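Local coordinates for protein MCG133388, isoform CRA_f (Mus musculus, PDB 4ZPO) that probably acts as a calcium-dependent cell-adhesion protein that helps establish specific neuronal connections, this piece being its first three extracellular cadherin repeats, at residues L171-V182 with L198-N209; T244-D254 with I289-G297. All coordinates share one frame; numbering follows the deposited sequence.

Contact 1. Residues L171-V182 with L198-N209. With CA (calcium ion), chain E; CA (calcium ion), chain D; CA (calcium ion), chain C.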
loop_
_atom_site.group_PDB
_atom_site.type_symbol
_atom_site.label_atom_id
_atom_site.label_comp_id
_atom_site.label_asym_id
_atom_site.label_seq_id
_atom_site.Cartn_x
_atom_site.Cartn_y
_atom_site.Cartn_z
ATOM N N LEU A 171 -10.587 10.899 4.703
ATOM C CA LEU A 171 -11.229 9.593 4.783
ATOM C C LEU A 171 -12.455 9.647 5.688
ATOM O O LEU A 171 -12.524 10.465 6.605
ATOM C CB LEU A 171 -10.245 8.541 5.299
ATOM C CG LEU A 171 -8.935 8.392 4.526
ATOM C CD1 LEU A 171 -8.024 7.385 5.210
ATOM C CD2 LEU A 171 -9.202 7.984 3.086
ATOM N N ASP A 172 -13.418 8.770 5.429
ATOM C CA ASP A 172 -14.633 8.709 6.231
ATOM C C ASP A 172 -15.074 7.264 6.428
ATOM O O ASP A 172 -15.583 6.629 5.503
ATOM C CB ASP A 172 -15.749 9.524 5.575
ATOM C CG ASP A 172 -17.008 9.577 6.421
ATOM O OD1 ASP A 172 -16.908 9.409 7.654
ATOM O OD2 ASP A 172 -18.099 9.793 5.852
ATOM N N ARG A 173 -14.875 6.753 7.639
ATOM C CA ARG A 173 -15.200 5.369 7.962
ATOM C C ARG A 173 -16.691 5.074 7.793
ATOM O O ARG A 173 -17.081 3.941 7.505
ATOM C CB ARG A 173 -14.764 5.043 9.393
ATOM C CG ARG A 173 -14.992 3.596 9.793
ATOM C CD ARG A 173 -15.065 3.437 11.297
ATOM N NE ARG A 173 -15.999 2.379 11.668
ATOM C CZ ARG A 173 -17.301 2.569 11.854
ATOM N NH1 ARG A 173 -17.822 3.779 11.709
ATOM N NH2 ARG A 173 -18.082 1.549 12.188
ATOM N N GLU A 174 -17.521 6.097 7.965
ATOM C CA GLU A 174 -18.968 5.932 7.862
ATOM C C GLU A 174 -19.417 5.631 6.432
ATOM O O GLU A 174 -20.516 5.120 6.215
ATOM C CB GLU A 174 -19.689 7.176 8.388
ATOM C CG GLU A 174 -19.821 7.227 9.905
ATOM C CD GLU A 174 -18.502 7.496 10.609
ATOM O OE1 GLU A 174 -18.155 6.736 11.538
ATOM O OE2 GLU A 174 -17.816 8.473 10.239
ATOM N N THR A 175 -18.569 5.949 5.458
ATOM C CA THR A 175 -18.850 5.616 4.065
ATOM C C THR A 175 -18.257 4.254 3.715
ATOM O O THR A 175 -18.965 3.350 3.274
ATOM C CB THR A 175 -18.294 6.678 3.097
ATOM O OG1 THR A 175 -16.883 6.824 3.300
ATOM C CG2 THR A 175 -18.979 8.016 3.323
ATOM N N GLN A 176 -16.949 4.118 3.914
ATOM C CA GLN A 176 -16.267 2.845 3.728
ATOM C C GLN A 176 -15.063 2.745 4.660
ATOM O O GLN A 176 -14.207 3.631 4.686
ATOM C CB GLN A 176 -15.835 2.662 2.270
ATOM C CG GLN A 176 -15.132 3.863 1.660
ATOM C CD GLN A 176 -14.545 3.557 0.293
ATOM O OE1 GLN A 176 -14.132 2.427 0.021
ATOM N NE2 GLN A 176 -14.507 4.562 -0.574
ATOM N N ALA A 177 -15.006 1.662 5.427
ATOM C CA ALA A 177 -13.962 1.485 6.429
ATOM C C ALA A 177 -12.703 0.853 5.842
ATOM O O ALA A 177 -11.728 0.621 6.557
ATOM C CB ALA A 177 -14.482 0.643 7.584
ATOM N N ARG A 178 -12.727 0.580 4.542
ATOM C CA ARG A 178 -11.590 -0.052 3.878
ATOM C C ARG A 178 -11.376 0.454 2.453
ATOM O O ARG A 178 -12.331 0.694 1.715
ATOM C CB ARG A 178 -11.763 -1.572 3.853
ATOM C CG ARG A 178 -11.177 -2.293 5.056
ATOM C CD ARG A 178 -11.315 -3.800 4.901
ATOM N NE ARG A 178 -10.801 -4.262 3.614
ATOM C CZ ARG A 178 -9.610 -4.823 3.438
ATOM N NH1 ARG A 178 -9.231 -5.211 2.226
ATOM N NH2 ARG A 178 -8.799 -5.004 4.470
ATOM N N HIS A 179 -10.110 0.612 2.083
ATOM C CA HIS A 179 -9.733 0.939 0.714
ATOM C C HIS A 179 -8.662 -0.029 0.231
ATOM O O HIS A 179 -7.677 -0.270 0.930
ATOM C CB HIS A 179 -9.219 2.378 0.608
ATOM C CG HIS A 179 -10.241 3.416 0.948
ATOM N ND1 HIS A 179 -10.519 3.790 2.245
ATOM C CD2 HIS A 179 -11.047 4.166 0.160
ATOM C CE1 HIS A 179 -11.455 4.723 2.242
ATOM N NE2 HIS A 179 -11.791 4.970 0.989
ATOM N N GLN A 180 -8.855 -0.591 -0.957
ATOM C CA GLN A 180 -7.859 -1.477 -1.544
ATOM C C GLN A 180 -7.188 -0.830 -2.747
ATOM O O GLN A 180 -7.841 -0.519 -3.743
ATOM C CB GLN A 180 -8.488 -2.811 -1.951
ATOM C CG GLN A 180 -8.712 -3.767 -0.794
ATOM C CD GLN A 180 -8.919 -5.196 -1.255
ATOM O OE1 GLN A 180 -8.936 -6.125 -0.447
ATOM N NE2 GLN A 180 -9.072 -5.381 -2.563
ATOM N N LEU A 181 -5.878 -0.630 -2.645
ATOM C CA LEU A 181 -5.111 -0.012 -3.717
ATOM C C LEU A 181 -4.044 -0.967 -4.241
ATOM O O LEU A 181 -3.548 -1.821 -3.506
ATOM C CB LEU A 181 -4.467 1.288 -3.233
ATOM C CG LEU A 181 -5.409 2.299 -2.574
ATOM C CD1 LEU A 181 -4.658 3.565 -2.197
ATOM C CD2 LEU A 181 -6.589 2.616 -3.482
ATOM N N VAL A 182 -3.697 -0.820 -5.515
ATOM C CA VAL A 182 -2.689 -1.675 -6.129
ATOM C C VAL A 182 -1.462 -0.875 -6.554
ATOM O O VAL A 182 -1.502 -0.129 -7.533
ATOM C CB VAL A 182 -3.250 -2.422 -7.355
ATOM C CG1 VAL A 182 -2.164 -3.270 -8.004
ATOM C CG2 VAL A 182 -4.434 -3.284 -6.952
ATOM N N LEU A 198 -0.472 -5.385 -3.026
ATOM C CA LEU A 198 -1.850 -5.061 -2.669
ATOM C C LEU A 198 -1.929 -4.318 -1.337
ATOM O O LEU A 198 -1.760 -4.912 -0.272
ATOM C CB LEU A 198 -2.696 -6.339 -2.620
ATOM C CG LEU A 198 -4.223 -6.212 -2.665
ATOM C CD1 LEU A 198 -4.814 -6.010 -1.276
ATOM C CD2 LEU A 198 -4.639 -5.082 -3.598
ATOM N N ILE A 199 -2.194 -3.018 -1.407
ATOM C CA ILE A 199 -2.310 -2.191 -0.212
ATOM C C ILE A 199 -3.763 -2.065 0.235
ATOM O O ILE A 199 -4.604 -1.548 -0.502
ATOM C CB ILE A 199 -1.738 -0.780 -0.441
ATOM C CG1 ILE A 199 -0.312 -0.864 -0.986
ATOM C CG2 ILE A 199 -1.780 0.027 0.849
ATOM C CD1 ILE A 199 0.238 0.466 -1.447
ATOM N N SER A 200 -4.054 -2.540 1.442
ATOM C CA SER A 200 -5.397 -2.431 1.996
ATOM C C SER A 200 -5.417 -1.444 3.157
ATOM O O SER A 200 -4.934 -1.744 4.249
ATOM C CB SER A 200 -5.911 -3.798 2.452
ATOM O OG SER A 200 -5.160 -4.287 3.547
ATOM N N VAL A 201 -5.977 -0.263 2.914
ATOM C CA VAL A 201 -6.047 0.776 3.934
ATOM C C VAL A 201 -7.206 0.534 4.894
ATOM O O VAL A 201 -8.367 0.498 4.485
ATOM C CB VAL A 201 -6.203 2.175 3.304
ATOM C CG1 VAL A 201 -6.366 3.229 4.389
ATOM C CG2 VAL A 201 -5.012 2.494 2.418
ATOM N N ILE A 202 -6.883 0.368 6.172
ATOM C CA ILE A 202 -7.902 0.201 7.201
ATOM C C ILE A 202 -8.183 1.533 7.881
ATOM O O ILE A 202 -7.330 2.070 8.586
ATOM C CB ILE A 202 -7.479 -0.829 8.266
ATOM C CG1 ILE A 202 -6.923 -2.092 7.605
ATOM C CG2 ILE A 202 -8.650 -1.162 9.180
ATOM C CD1 ILE A 202 -7.933 -2.835 6.765
ATOM N N VAL A 203 -9.380 2.069 7.664
ATOM C CA VAL A 203 -9.760 3.339 8.270
ATOM C C VAL A 203 -10.196 3.141 9.717
ATOM O O VAL A 203 -11.258 2.582 9.986
ATOM C CB VAL A 203 -10.895 4.027 7.489
ATOM C CG1 VAL A 203 -11.292 5.325 8.173
ATOM C CG2 VAL A 203 -10.469 4.289 6.056
ATOM N N LEU A 204 -9.362 3.599 10.646
ATOM C CA LEU A 204 -9.672 3.513 12.068
ATOM C C LEU A 204 -10.719 4.556 12.441
ATOM O O LEU A 204 -10.750 5.643 11.867
ATOM C CB LEU A 204 -8.407 3.700 12.908
ATOM C CG LEU A 204 -7.299 2.673 12.672
ATOM C CD1 LEU A 204 -6.072 2.994 13.514
ATOM C CD2 LEU A 204 -7.801 1.267 12.966
ATOM N N ASP A 205 -11.568 4.226 13.408
ATOM C CA ASP A 205 -12.686 5.091 13.766
ATOM C C ASP A 205 -12.262 6.297 14.599
ATOM O O ASP A 205 -11.388 6.203 15.461
ATOM C CB ASP A 205 -13.750 4.299 14.527
ATOM C CG ASP A 205 -15.016 5.101 14.757
ATOM O OD1 ASP A 205 -15.440 5.822 13.830
ATOM O OD2 ASP A 205 -15.584 5.015 15.866
ATOM N N VAL A 206 -12.897 7.432 14.322
ATOM C CA VAL A 206 -12.733 8.647 15.110
ATOM C C VAL A 206 -14.117 9.216 15.393
ATOM O O VAL A 206 -14.973 9.218 14.511
ATOM C CB VAL A 206 -11.864 9.697 14.380
ATOM C CG1 VAL A 206 -11.908 11.037 15.098
ATOM C CG2 VAL A 206 -10.430 9.204 14.248
ATOM N N ASN A 207 -14.350 9.675 16.619
ATOM C CA ASN A 207 -15.644 10.254 16.962
ATOM C C ASN A 207 -15.889 11.550 16.196
ATOM O O ASN A 207 -15.652 12.642 16.711
ATOM C CB ASN A 207 -15.742 10.504 18.467
ATOM C CG ASN A 207 -17.177 10.660 18.939
ATOM O OD1 ASN A 207 -18.044 11.126 18.199
ATOM N ND2 ASN A 207 -17.435 10.267 20.179
ATOM N N ASP A 208 -16.366 11.419 14.961
ATOM C CA ASP A 208 -16.644 12.579 14.120
ATOM C C ASP A 208 -18.132 12.678 13.806
ATOM O O ASP A 208 -18.530 13.260 12.797
ATOM C CB ASP A 208 -15.832 12.512 12.822
ATOM C CG ASP A 208 -16.272 11.379 11.913
ATOM O OD1 ASP A 208 -15.832 10.234 12.131
ATOM O OD2 ASP A 208 -17.057 11.635 10.977
ATOM N N ASN A 209 -18.953 12.099 14.675
ATOM C CA ASN A 209 -20.401 12.170 14.518
ATOM C C ASN A 209 -21.104 12.379 15.850
ATOM O O ASN A 209 -20.700 11.825 16.872
ATOM C CB ASN A 209 -20.931 10.904 13.842
ATOM C CG ASN A 209 -20.777 10.940 12.335
ATOM O OD1 ASN A 209 -19.728 10.589 11.796
ATOM N ND2 ASN A 209 -21.831 11.361 11.645
HETATM CA CA CA E . -16.382 7.920 12.887
HETATM CA CA CA D . -15.741 11.125 8.995
HETATM CA CA CA C . -20.516 9.588 17.830
#
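Glu174, Asp205 and Asp208 converge on one calcium ion, which Glu174 OE1 and Asp205 OD1 each bind at 2.5 Å, joined by the Val206 carbonyl. Asp208 bridges two ions: OD1 goes to this calcium and OD2 to a second one, where Asp172 OD1 meets it from the other segment. The carboxylate planes of Asp172 and Asp208 are 78° apart. Glu115 serves both sites, Asp241 completes the first, and Asp205 has a further polar partner in Glu242 of the next repeat. Asn209 O binds a third calcium at 2.4 Å. Arg173 backs these ligands from the second shell; its chain, bent at chi3 (146°), brings NH1 into a salt bridge with Glu174 OE1 at 3.0 Å, while CD lies 3.5 Å from Asp205 OD1. An alanine in place of Arg173 would probably leave Glu174 OE1 without its positive partner and open a gap beside Asp205 where CD lay. Behind the metals, Arg173 CB packs on Val203 CG1 at 3.7 Å, and Val203 CG2 meets the edge of the His179 ring near ND1. Antiparallel pairing of strands 178-182 and 198-204 then carries the loops, beginning with Val203 N to Ala177 O at 3.0 Å. Asp172-Arg173-Glu174 and residues Asp205 to Asn209 are the DRE and DxNDN calcium motifs of cadherins, here at the junction of the second and third repeats.

Contact 2. Residues T244-D254 with I289-G297. With CA (calcium ion), chain C.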
loop_
_atom_site.group_PDB
_atom_site.type_symbol
_atom_site.label_atom_id
_atom_site.label_comp_id
_atom_site.label_asym_id
_atom_site.label_seq_id
_atom_site.Cartn_x
_atom_site.Cartn_y
_atom_site.Cartn_z
ATOM N N THR A 244 -17.814 2.501 21.471
ATOM C CA THR A 244 -18.272 3.449 22.482
ATOM C C THR A 244 -18.588 4.805 21.862
ATOM O O THR A 244 -19.384 5.573 22.401
ATOM C CB THR A 244 -17.227 3.635 23.598
ATOM O OG1 THR A 244 -16.006 4.135 23.035
ATOM C CG2 THR A 244 -16.953 2.313 24.298
ATOM N N ASN A 245 -17.959 5.093 20.726
ATOM C CA ASN A 245 -18.226 6.326 19.999
ATOM C C ASN A 245 -19.632 6.332 19.406
ATOM O O ASN A 245 -20.156 7.384 19.039
ATOM C CB ASN A 245 -17.190 6.530 18.891
ATOM C CG ASN A 245 -15.803 6.812 19.433
ATOM O OD1 ASN A 245 -15.538 6.635 20.622
ATOM N ND2 ASN A 245 -14.905 7.252 18.558
ATOM N N GLY A 246 -20.239 5.151 19.320
ATOM C CA GLY A 246 -21.572 5.009 18.763
ATOM C C GLY A 246 -22.654 4.822 19.809
ATOM O O GLY A 246 -23.830 5.065 19.543
ATOM N N GLN A 247 -22.262 4.379 20.999
ATOM C CA GLN A 247 -23.213 4.200 22.092
ATOM C C GLN A 247 -23.520 5.534 22.762
ATOM O O GLN A 247 -22.655 6.405 22.855
ATOM C CB GLN A 247 -22.680 3.197 23.116
ATOM C CG GLN A 247 -22.678 1.760 22.622
ATOM C CD GLN A 247 -22.268 0.774 23.694
ATOM O OE1 GLN A 247 -21.218 0.921 24.321
ATOM N NE2 GLN A 247 -23.099 -0.238 23.917
ATOM N N LEU A 248 -24.753 5.689 23.233
ATOM C CA LEU A 248 -25.197 6.968 23.771
ATOM C C LEU A 248 -26.025 6.840 25.049
ATOM O O LEU A 248 -26.552 5.771 25.362
ATOM C CB LEU A 248 -25.995 7.728 22.708
ATOM C CG LEU A 248 -26.782 6.888 21.696
ATOM C CD1 LEU A 248 -27.971 6.190 22.344
ATOM C CD2 LEU A 248 -27.234 7.748 20.524
ATOM N N ASP A 249 -26.125 7.946 25.782
ATOM C CA ASP A 249 -26.920 8.008 27.003
ATOM C C ASP A 249 -27.960 9.119 26.912
ATOM O O ASP A 249 -27.659 10.226 26.464
ATOM C CB ASP A 249 -26.022 8.234 28.223
ATOM C CG ASP A 249 -25.101 7.063 28.498
ATOM O OD1 ASP A 249 -25.574 5.908 28.439
ATOM O OD2 ASP A 249 -23.904 7.297 28.767
ATOM N N TYR A 250 -29.183 8.823 27.339
ATOM C CA TYR A 250 -30.253 9.814 27.342
ATOM C C TYR A 250 -30.327 10.542 28.682
ATOM O O TYR A 250 -30.069 9.952 29.731
ATOM C CB TYR A 250 -31.599 9.157 27.032
ATOM C CG TYR A 250 -31.689 8.514 25.667
ATOM C CD1 TYR A 250 -32.000 9.265 24.542
ATOM C CD2 TYR A 250 -31.477 7.151 25.505
ATOM C CE1 TYR A 250 -32.088 8.680 23.292
ATOM C CE2 TYR A 250 -31.563 6.556 24.259
ATOM C CZ TYR A 250 -31.868 7.325 23.156
ATOM O OH TYR A 250 -31.956 6.738 21.915
ATOM N N SER A 251 -30.687 11.823 28.637
ATOM C CA SER A 251 -30.861 12.624 29.847
ATOM C C SER A 251 -31.609 13.920 29.545
ATOM O O SER A 251 -31.650 14.368 28.399
ATOM C CB SER A 251 -29.507 12.947 30.484
ATOM O OG SER A 251 -28.788 13.885 29.704
ATOM N N PHE A 252 -32.198 14.517 30.578
ATOM C CA PHE A 252 -32.834 15.824 30.441
ATOM C C PHE A 252 -31.787 16.901 30.192
ATOM O O PHE A 252 -30.592 16.669 30.384
ATOM C CB PHE A 252 -33.642 16.179 31.693
ATOM C CG PHE A 252 -34.806 15.268 31.951
ATOM C CD1 PHE A 252 -35.931 15.312 31.145
ATOM C CD2 PHE A 252 -34.785 14.384 33.018
ATOM C CE1 PHE A 252 -37.008 14.478 31.387
ATOM C CE2 PHE A 252 -35.859 13.549 33.267
ATOM C CZ PHE A 252 -36.972 13.595 32.450
ATOM N N GLY A 253 -32.237 18.077 29.770
ATOM C CA GLY A 253 -31.358 19.227 29.672
ATOM C C GLY A 253 -30.856 19.587 31.056
ATOM O O GLY A 253 -31.558 19.379 32.045
ATOM N N ASP A 254 -29.641 20.121 31.128
ATOM C CA ASP A 254 -29.010 20.416 32.412
ATOM C C ASP A 254 -29.795 21.431 33.241
ATOM O O ASP A 254 -29.675 21.461 34.467
ATOM C CB ASP A 254 -27.581 20.919 32.197
ATOM C CG ASP A 254 -26.614 19.797 31.873
ATOM O OD1 ASP A 254 -26.775 18.692 32.434
ATOM O OD2 ASP A 254 -25.695 20.018 31.057
ATOM N N ILE A 289 -40.295 19.460 27.419
ATOM C CA ILE A 289 -39.177 18.637 27.866
ATOM C C ILE A 289 -37.991 18.710 26.906
ATOM O O ILE A 289 -38.142 18.530 25.698
ATOM C CB ILE A 289 -39.601 17.163 28.025
ATOM C CG1 ILE A 289 -40.800 17.052 28.969
ATOM C CG2 ILE A 289 -38.437 16.323 28.535
ATOM C CD1 ILE A 289 -41.290 15.635 29.165
ATOM N N HIS A 290 -36.810 18.975 27.459
ATOM C CA HIS A 290 -35.582 19.031 26.678
ATOM C C HIS A 290 -34.796 17.731 26.822
ATOM O O HIS A 290 -34.239 17.448 27.884
ATOM C CB HIS A 290 -34.727 20.224 27.116
ATOM C CG HIS A 290 -33.416 20.330 26.398
ATOM N ND1 HIS A 290 -32.350 21.042 26.904
ATOM C CD2 HIS A 290 -33.002 19.825 25.213
ATOM C CE1 HIS A 290 -31.334 20.966 26.063
ATOM N NE2 HIS A 290 -31.702 20.233 25.029
ATOM N N ALA A 291 -34.755 16.944 25.750
ATOM C CA ALA A 291 -34.034 15.674 25.758
ATOM C C ALA A 291 -32.625 15.839 25.196
ATOM O O ALA A 291 -32.367 16.736 24.395
ATOM C CB ALA A 291 -34.799 14.623 24.973
ATOM N N ARG A 292 -31.717 14.964 25.619
ATOM C CA ARG A 292 -30.318 15.058 25.217
ATOM C C ARG A 292 -29.685 13.677 25.068
ATOM O O ARG A 292 -29.806 12.831 25.953
ATOM C CB ARG A 292 -29.534 15.891 26.234
ATOM C CG ARG A 292 -28.133 16.278 25.795
ATOM C CD ARG A 292 -27.086 15.733 26.755
ATOM N NE ARG A 292 -27.460 15.935 28.153
ATOM C CZ ARG A 292 -27.206 17.040 28.845
ATOM N NH1 ARG A 292 -26.576 18.058 28.274
ATOM N NH2 ARG A 292 -27.584 17.129 30.112
ATOM N N ALA A 293 -29.009 13.455 23.943
ATOM C CA ALA A 293 -28.345 12.180 23.685
ATOM C C ALA A 293 -26.829 12.323 23.764
ATOM O O ALA A 293 -26.182 12.705 22.791
ATOM C CB ALA A 293 -28.754 11.633 22.329
ATOM N N ARG A 294 -26.270 12.006 24.929
ATOM C CA ARG A 294 -24.838 12.143 25.165
ATOM C C ARG A 294 -24.052 10.962 24.605
ATOM O O ARG A 294 -24.423 9.809 24.815
ATOM C CB ARG A 294 -24.564 12.281 26.666
ATOM C CG ARG A 294 -23.094 12.412 27.026
ATOM C CD ARG A 294 -22.589 13.822 26.779
ATOM N NE ARG A 294 -23.209 14.782 27.687
ATOM C CZ ARG A 294 -22.893 16.071 27.744
ATOM N NH1 ARG A 294 -23.512 16.870 28.602
ATOM N NH2 ARG A 294 -21.958 16.563 26.942
ATOM N N ASP A 295 -22.963 11.252 23.901
ATOM C CA ASP A 295 -22.091 10.211 23.365
ATOM C C ASP A 295 -21.206 9.635 24.467
ATOM O O ASP A 295 -21.206 10.130 25.595
ATOM C CB ASP A 295 -21.226 10.765 22.235
ATOM C CG ASP A 295 -20.863 9.717 21.213
ATOM O OD1 ASP A 295 -21.120 8.522 21.468
ATOM O OD2 ASP A 295 -20.316 10.088 20.154
ATOM N N GLN A 296 -20.449 8.592 24.140
ATOM C CA GLN A 296 -19.531 7.989 25.103
ATOM C C GLN A 296 -18.090 8.031 24.608
ATOM O O GLN A 296 -17.212 7.368 25.163
ATOM C CB GLN A 296 -19.934 6.543 25.406
ATOM C CG GLN A 296 -21.219 6.407 26.202
ATOM C CD GLN A 296 -21.473 4.984 26.657
ATOM O OE1 GLN A 296 -20.644 4.098 26.452
ATOM N NE2 GLN A 296 -22.624 4.759 27.281
ATOM N N GLY A 297 -17.850 8.813 23.562
ATOM C CA GLY A 297 -16.516 8.944 23.008
ATOM C C GLY A 297 -15.753 10.109 23.605
ATOM O O GLY A 297 -16.286 10.864 24.415
HETATM CA CA CA C . -20.516 9.588 17.830
#
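Ser251 OG has two partners: Arg292 NE donates to it across the strands at 2.9 Å, nearly straight (173°) and in the guanidinium plane, and the hydroxyl in turn makes a weak bond to Phe252 O. The arginine starts with CG anti to its own N (chi1 -169°) and then bends at chi2 and chi3, which carries the guanidinium past the strand end to Asp254. There NH2 meets Asp254 OD1 in a salt bridge of 2.9 Å, the carboxylate turned 51° from the guanidinium plane. On another side of the strand, the Phe252 ring edge takes Ile289 CG2, 3.7 Å from CE1. Back along the pair, strands 248-252 and 289-295 run antiparallel, with Asp249 N bonded to Arg294 O at 2.7 Å. Farther along, Gln296 NE2 reaches Asp249 OD2 at 3.2 Å, from above the carboxylate plane. Asp295 OD2 and Asn245 O bind one calcium ion, at 2.4 and 2.5 Å, in a site that Asn209, Asp239 and Asp241 help to complete. Asp295 OD1 accepts a hydrogen bond from Gln296 N; with OD2 on the calcium, this limits rotation of the carboxylate. Two acids here thus play different parts: Asp254 probably offsets the charge of the buried Arg292, whereas Asp295 gives one oxygen to the metal and the other to the backbone N of the next residue, Gln296.

Overall arrangement
The two contacts follow each other along the chain, contact 1 closing before contact 2 opens, and their centres lie about 26 Å apart. Contact 1 joins strands 178-187 and 194-204, neighbours in the mixed sheet of the second cadherin repeat; contact 2 joins 248-252 and 286-295 in the corresponding sheet of the third. They meet at the repeat boundary, where the 205-209 linker carries contact 1 forward: Asn207 ND2 lies 2.9 Å from Asp295 OD2, a probable hydrogen bond, and both contacts supply ligands to the same calcium ion. Calcium thereby ties the successive repeats together, consistent with the rigid, elongated ectodomains of calcium-dependent cadherins.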